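Local coordinates for protein glycosyl transferase family 9 (Veillonella parvula, PDB 3TOV) that probably transfers a sugar, perhaps a heptose, from a nucleotide-activated donor to an acceptor, as a GT-B-fold glycosyltransferase of family 9, at residues 48-52 with 251-255; 30-35 with 152-158. One frame throughout, in Å; residues are numbered along the deposited sequence.

Contact 1: residues 48-52 with 251-255; sequences KLQQV and QLGPL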
loop_
_atom_site.group_PDB
_atom_site.type_symbol
_atom_site.label_atom_id
_atom_site.label_comp_id
_atom_site.label_asym_id
_atom_site.label_seq_id
_atom_site.Cartn_x
_atom_site.Cartn_y
_atom_site.Cartn_z
ATOM N N LYS A 48 -0.343 -2.502 -14.476
ATOM C CA LYS A 48 0.813 -1.871 -13.821
ATOM C C LYS A 48 1.171 -2.482 -12.462
ATOM O O LYS A 48 2.323 -2.832 -12.192
ATOM C CB LYS A 48 0.592 -0.355 -13.680
ATOM C CG LYS A 48 -0.227 0.236 -14.826
ATOM C CD LYS A 48 0.111 1.694 -15.120
ATOM C CE LYS A 48 -0.258 2.073 -16.571
ATOM N NZ LYS A 48 0.123 3.482 -16.921
ATOM N N LEU A 49 0.176 -2.619 -11.604
ATOM C CA LEU A 49 0.442 -3.061 -10.249
ATOM C C LEU A 49 0.772 -4.544 -10.213
ATOM O O LEU A 49 0.885 -5.134 -9.138
ATOM C CB LEU A 49 -0.761 -2.756 -9.342
ATOM C CG LEU A 49 -1.293 -1.322 -9.428
ATOM C CD1 LEU A 49 -2.520 -1.132 -8.558
ATOM C CD2 LEU A 49 -0.196 -0.351 -9.044
ATOM N N GLN A 50 0.937 -5.144 -11.382
ATOM C CA GLN A 50 0.998 -6.597 -11.455
ATOM C C GLN A 50 2.143 -7.216 -10.651
ATOM O O GLN A 50 1.970 -8.290 -10.073
ATOM C CB GLN A 50 0.988 -7.078 -12.911
ATOM C CG GLN A 50 2.236 -7.794 -13.382
ATOM C CD GLN A 50 2.519 -7.492 -14.836
ATOM O OE1 GLN A 50 1.713 -6.845 -15.509
ATOM N NE2 GLN A 50 3.670 -7.942 -15.332
ATOM N N GLN A 51 3.295 -6.547 -10.589
ATOM C CA GLN A 51 4.437 -7.122 -9.877
ATOM C C GLN A 51 4.137 -7.277 -8.381
ATOM O O GLN A 51 4.813 -8.007 -7.660
ATOM C CB GLN A 51 5.695 -6.291 -10.092
ATOM C CG GLN A 51 5.716 -5.544 -11.396
ATOM C CD GLN A 51 7.118 -5.102 -11.776
ATOM O OE1 GLN A 51 8.098 -5.771 -11.454
ATOM N NE2 GLN A 51 7.218 -3.967 -12.457
ATOM N N VAL A 52 3.103 -6.588 -7.925
ATOM C CA VAL A 52 2.702 -6.617 -6.525
ATOM C C VAL A 52 2.099 -7.967 -6.091
ATOM O O VAL A 52 2.267 -8.415 -4.949
ATOM C CB VAL A 52 1.700 -5.489 -6.265
ATOM C CG1 VAL A 52 0.935 -5.733 -4.979
ATOM C CG2 VAL A 52 2.433 -4.163 -6.248
ATOM N N GLN A 251 11.161 -0.516 -10.406
ATOM C CA GLN A 251 9.805 -0.962 -10.645
ATOM C C GLN A 251 9.282 -1.499 -9.317
ATOM O O GLN A 251 10.055 -1.612 -8.359
ATOM C CB GLN A 251 9.802 -2.051 -11.702
ATOM C CG GLN A 251 10.165 -1.570 -13.084
ATOM C CD GLN A 251 9.817 -2.597 -14.152
ATOM O OE1 GLN A 251 9.784 -3.805 -13.884
ATOM N NE2 GLN A 251 9.543 -2.121 -15.370
ATOM N N LEU A 252 7.996 -1.844 -9.246
ATOM C CA LEU A 252 7.394 -2.153 -7.942
ATOM C C LEU A 252 7.998 -3.374 -7.238
ATOM O O LEU A 252 8.361 -3.298 -6.056
ATOM C CB LEU A 252 5.880 -2.260 -8.033
ATOM C CG LEU A 252 5.145 -0.978 -8.429
ATOM C CD1 LEU A 252 3.679 -1.289 -8.772
ATOM C CD2 LEU A 252 5.257 0.110 -7.362
ATOM N N GLY A 253 8.117 -4.492 -7.953
ATOM C CA GLY A 253 8.780 -5.662 -7.394
ATOM C C GLY A 253 10.154 -5.322 -6.826
ATOM O O GLY A 253 10.448 -5.583 -5.657
ATOM N N PRO A 254 11.023 -4.749 -7.667
ATOM C CA PRO A 254 12.320 -4.276 -7.195
ATOM C C PRO A 254 12.185 -3.300 -6.038
ATOM O O PRO A 254 12.990 -3.334 -5.100
ATOM C CB PRO A 254 12.872 -3.563 -8.417
ATOM C CG PRO A 254 12.294 -4.339 -9.564
ATOM C CD PRO A 254 10.924 -4.721 -9.139
ATOM N N LEU A 255 11.177 -2.438 -6.096
ATOM C CA LEU A 255 11.034 -1.396 -5.073
ATOM C C LEU A 255 10.895 -1.968 -3.663
ATOM O O LEU A 255 11.560 -1.516 -2.735
ATOM C CB LEU A 255 9.861 -0.464 -5.380
ATOM C CG LEU A 255 9.693 0.599 -4.301
ATOM C CD1 LEU A 255 11.051 1.172 -3.971
ATOM C CD2 LEU A 255 8.726 1.691 -4.729
#
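The turn at 48-52, which follows strand 40-46, comes closest to the start of helix 252-260 where Gln-51 CA lies 5.2 Å from Gly-253 CA. The turn is held by Val-52 N to Leu-49 O (2.9 Å). Gln-251 sits at the N-cap position of the helix, and its O accepts Leu-255 N (2.7 Å). Gln-51 and Leu-252 lose most surface here, out of 272 Å² in all. Gln-51 CB rests 3.7 Å from Gly-253 N, while its amide reaches out so that Gln-51 NE2 makes a weak hydrogen bond to Gln-251 OE1 (2.9 Å). Leu-252 CD1 inserts into the turn, 4.0 Å from both Leu-49 CD2 and Val-52 CG2. Behind it, Leu-19 of helix 19-23 touches Leu-49 and Val-52. The segments belong to different parallel sheet domains, so the contact bridges the two halves of a GT-B architecture. With a small apolar patch and one weak amide-amide bond, without charge pairing, the chemistry is consistent with a modest interdomain touch rather than a rigid lock.

Contact 2: residues 30-35 with 152-158; sequences EVLRKA and VTDTSNS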
loop_
_atom_site.group_PDB
_atom_site.type_symbol
_atom_site.label_atom_id
_atom_site.label_comp_id
_atom_site.label_asym_id
_atom_site.label_seq_id
_atom_site.Cartn_x
_atom_site.Cartn_y
_atom_site.Cartn_z
ATOM N N GLU A 30 -5.377 -13.453 2.525
ATOM C CA GLU A 30 -4.856 -14.483 3.407
ATOM C C GLU A 30 -6.034 -15.131 4.103
ATOM O O GLU A 30 -6.118 -16.357 4.202
ATOM C CB GLU A 30 -3.919 -13.892 4.443
ATOM C CG GLU A 30 -3.552 -14.867 5.548
ATOM C CD GLU A 30 -2.770 -14.211 6.692
ATOM O OE1 GLU A 30 -2.777 -12.959 6.791
ATOM O OE2 GLU A 30 -2.142 -14.951 7.489
ATOM N N VAL A 31 -6.947 -14.290 4.579
ATOM C CA VAL A 31 -8.140 -14.752 5.273
ATOM C C VAL A 31 -8.991 -15.625 4.355
ATOM O O VAL A 31 -9.533 -16.654 4.774
ATOM C CB VAL A 31 -8.959 -13.564 5.798
ATOM C CG1 VAL A 31 -10.329 -14.011 6.252
ATOM C CG2 VAL A 31 -8.233 -12.924 6.931
ATOM N N LEU A 32 -9.093 -15.212 3.095
ATOM C CA LEU A 32 -9.838 -15.983 2.124
ATOM C C LEU A 32 -9.240 -17.360 2.043
ATOM O O LEU A 32 -9.903 -18.345 2.301
ATOM C CB LEU A 32 -9.757 -15.339 0.756
ATOM C CG LEU A 32 -10.414 -16.226 -0.301
ATOM C CD1 LEU A 32 -11.891 -16.411 0.033
ATOM C CD2 LEU A 32 -10.242 -15.669 -1.707
ATOM N N ARG A 33 -7.967 -17.420 1.690
ATOM C CA ARG A 33 -7.288 -18.698 1.503
ATOM C C ARG A 33 -7.341 -19.598 2.761
ATOM O O ARG A 33 -7.184 -20.823 2.672
ATOM C CB ARG A 33 -5.849 -18.460 1.014
ATOM C CG ARG A 33 -4.932 -19.679 1.054
ATOM C CD ARG A 33 -5.397 -20.789 0.150
ATOM N NE ARG A 33 -5.140 -20.480 -1.245
ATOM C CZ ARG A 33 -5.858 -20.964 -2.250
ATOM N NH1 ARG A 33 -5.558 -20.627 -3.502
ATOM N NH2 ARG A 33 -6.882 -21.777 -1.997
ATOM N N LYS A 34 -7.581 -19.001 3.923
ATOM C CA LYS A 34 -7.673 -19.776 5.155
ATOM C C LYS A 34 -8.976 -20.560 5.182
ATOM O O LYS A 34 -9.006 -21.737 5.563
ATOM C CB LYS A 34 -7.616 -18.854 6.370
ATOM C CG LYS A 34 -6.663 -19.319 7.451
ATOM C CD LYS A 34 -6.909 -18.592 8.757
ATOM C CE LYS A 34 -6.395 -17.166 8.733
ATOM N NZ LYS A 34 -6.503 -16.591 10.105
ATOM N N ALA A 35 -10.047 -19.883 4.772
ATOM C CA ALA A 35 -11.392 -20.451 4.720
ATOM C C ALA A 35 -11.639 -21.201 3.416
ATOM O O ALA A 35 -12.695 -21.802 3.234
ATOM C CB ALA A 35 -12.430 -19.354 4.893
ATOM N N VAL A 152 -17.466 -15.781 7.399
ATOM C CA VAL A 152 -16.144 -16.122 7.889
ATOM C C VAL A 152 -15.990 -15.710 9.359
ATOM O O VAL A 152 -16.670 -14.799 9.839
ATOM C CB VAL A 152 -15.047 -15.524 6.997
ATOM C CG1 VAL A 152 -13.738 -15.385 7.763
ATOM C CG2 VAL A 152 -14.869 -16.390 5.769
ATOM N N THR A 153 -15.102 -16.395 10.071
ATOM C CA THR A 153 -15.004 -16.243 11.512
ATOM C C THR A 153 -13.560 -16.030 11.930
ATOM O O THR A 153 -13.247 -15.124 12.698
ATOM C CB THR A 153 -15.534 -17.507 12.192
ATOM O OG1 THR A 153 -16.891 -17.713 11.792
ATOM C CG2 THR A 153 -15.443 -17.416 13.715
ATOM N N ASP A 154 -12.689 -16.890 11.418
ATOM C CA ASP A 154 -11.260 -16.765 11.627
ATOM C C ASP A 154 -10.695 -15.652 10.714
ATOM O O ASP A 154 -10.563 -15.827 9.493
ATOM C CB ASP A 154 -10.605 -18.112 11.329
ATOM C CG ASP A 154 -9.143 -18.150 11.703
ATOM O OD1 ASP A 154 -8.473 -17.088 11.653
ATOM O OD2 ASP A 154 -8.672 -19.258 12.045
ATOM N N THR A 155 -10.377 -14.503 11.299
ATOM C CA THR A 155 -9.962 -13.365 10.493
ATOM C C THR A 155 -8.541 -12.919 10.841
ATOM O O THR A 155 -7.982 -12.022 10.211
ATOM C CB THR A 155 -10.965 -12.183 10.603
ATOM O OG1 THR A 155 -11.011 -11.703 11.950
ATOM C CG2 THR A 155 -12.355 -12.621 10.192
ATOM N N SER A 156 -7.958 -13.576 11.832
ATOM C CA SER A 156 -6.625 -13.254 12.312
ATOM C C SER A 156 -5.581 -13.317 11.220
ATOM O O SER A 156 -4.988 -14.369 11.006
ATOM C CB SER A 156 -6.232 -14.271 13.368
ATOM O OG SER A 156 -6.611 -15.576 12.948
ATOM N N ASN A 157 -5.324 -12.204 10.544
ATOM C CA ASN A 157 -4.309 -12.191 9.500
ATOM C C ASN A 157 -2.989 -11.613 9.991
ATOM O O ASN A 157 -2.917 -11.100 11.101
ATOM C CB ASN A 157 -4.798 -11.385 8.309
ATOM C CG ASN A 157 -4.745 -9.901 8.563
ATOM O OD1 ASN A 157 -3.711 -9.258 8.356
ATOM N ND2 ASN A 157 -5.862 -9.339 9.011
ATOM N N SER A 158 -1.959 -11.668 9.147
ATOM C CA SER A 158 -0.620 -11.199 9.511
ATOM C C SER A 158 -0.132 -9.986 8.718
ATOM O O SER A 158 1.034 -9.898 8.341
ATOM C CB SER A 158 0.378 -12.328 9.363
ATOM O OG SER A 158 0.013 -13.122 8.264
#
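Glu-30 and Lys-34, one turn apart on helix 26-35, supply the polar side of this contact with the irregular loop 152-158. Both carboxylate oxygens of Glu-30 are used by one residue: Ser-158 N donates to Glu-30 OE1 (2.8 Å, 164°) and Ser-158 OG to Glu-30 OE2 (2.9 Å). Lys-34 NZ donates to the backbone atom Ser-156 O (2.8 Å) and forms a salt bridge with Asp-154 OD1 (2.6 Å), which also accepts Ser-156 OG at 2.7 Å. Although Ser-156 OG is only 3.0 Å from Lys-34 NZ, the angle is too poor for a bond. The helix belongs to the N-terminal Rossmann-like domain of the GT-B fold, and the loop runs from helix 139-149 toward helix 166-178. Between the charged groups and helix 139-149, Val-31 CG1 packs on Val-152 CG1 (4.0 Å) and Val-31 CG2 on Thr-155 O (3.4 Å); farther along, Ala-35 CB meets Val-152 CG2 at 3.9 Å. The Asn-157 amide is engaged elsewhere, its ND2 with Tyr-298 OH and its OD1 with Gly-159 N. Arg-33, out of reach of the loop, pairs through NH1 with Asp-60.

In the fold
The two contacts are separate, with centres 25 Å apart and nearest atoms about 12 Å apart, but their segments alternate along the chain: 30-35, 48-52, 152-158, 251-255. Contact 2 fastens the loop that leaves the N-terminal domain; the chain then runs past Ile-162, which touches Val-52, into helix 166-178, where Trp-168 touches Gln-51 and Pro-254 of contact 1. The centre of contact 1 lies about 11 Å from the centre of the chain, between the domains; that of contact 2 lies about 19 Å from it, at the surface. In GT-B enzymes the active site occupies the interdomain cleft; contact 1 spans the two domains that would form it.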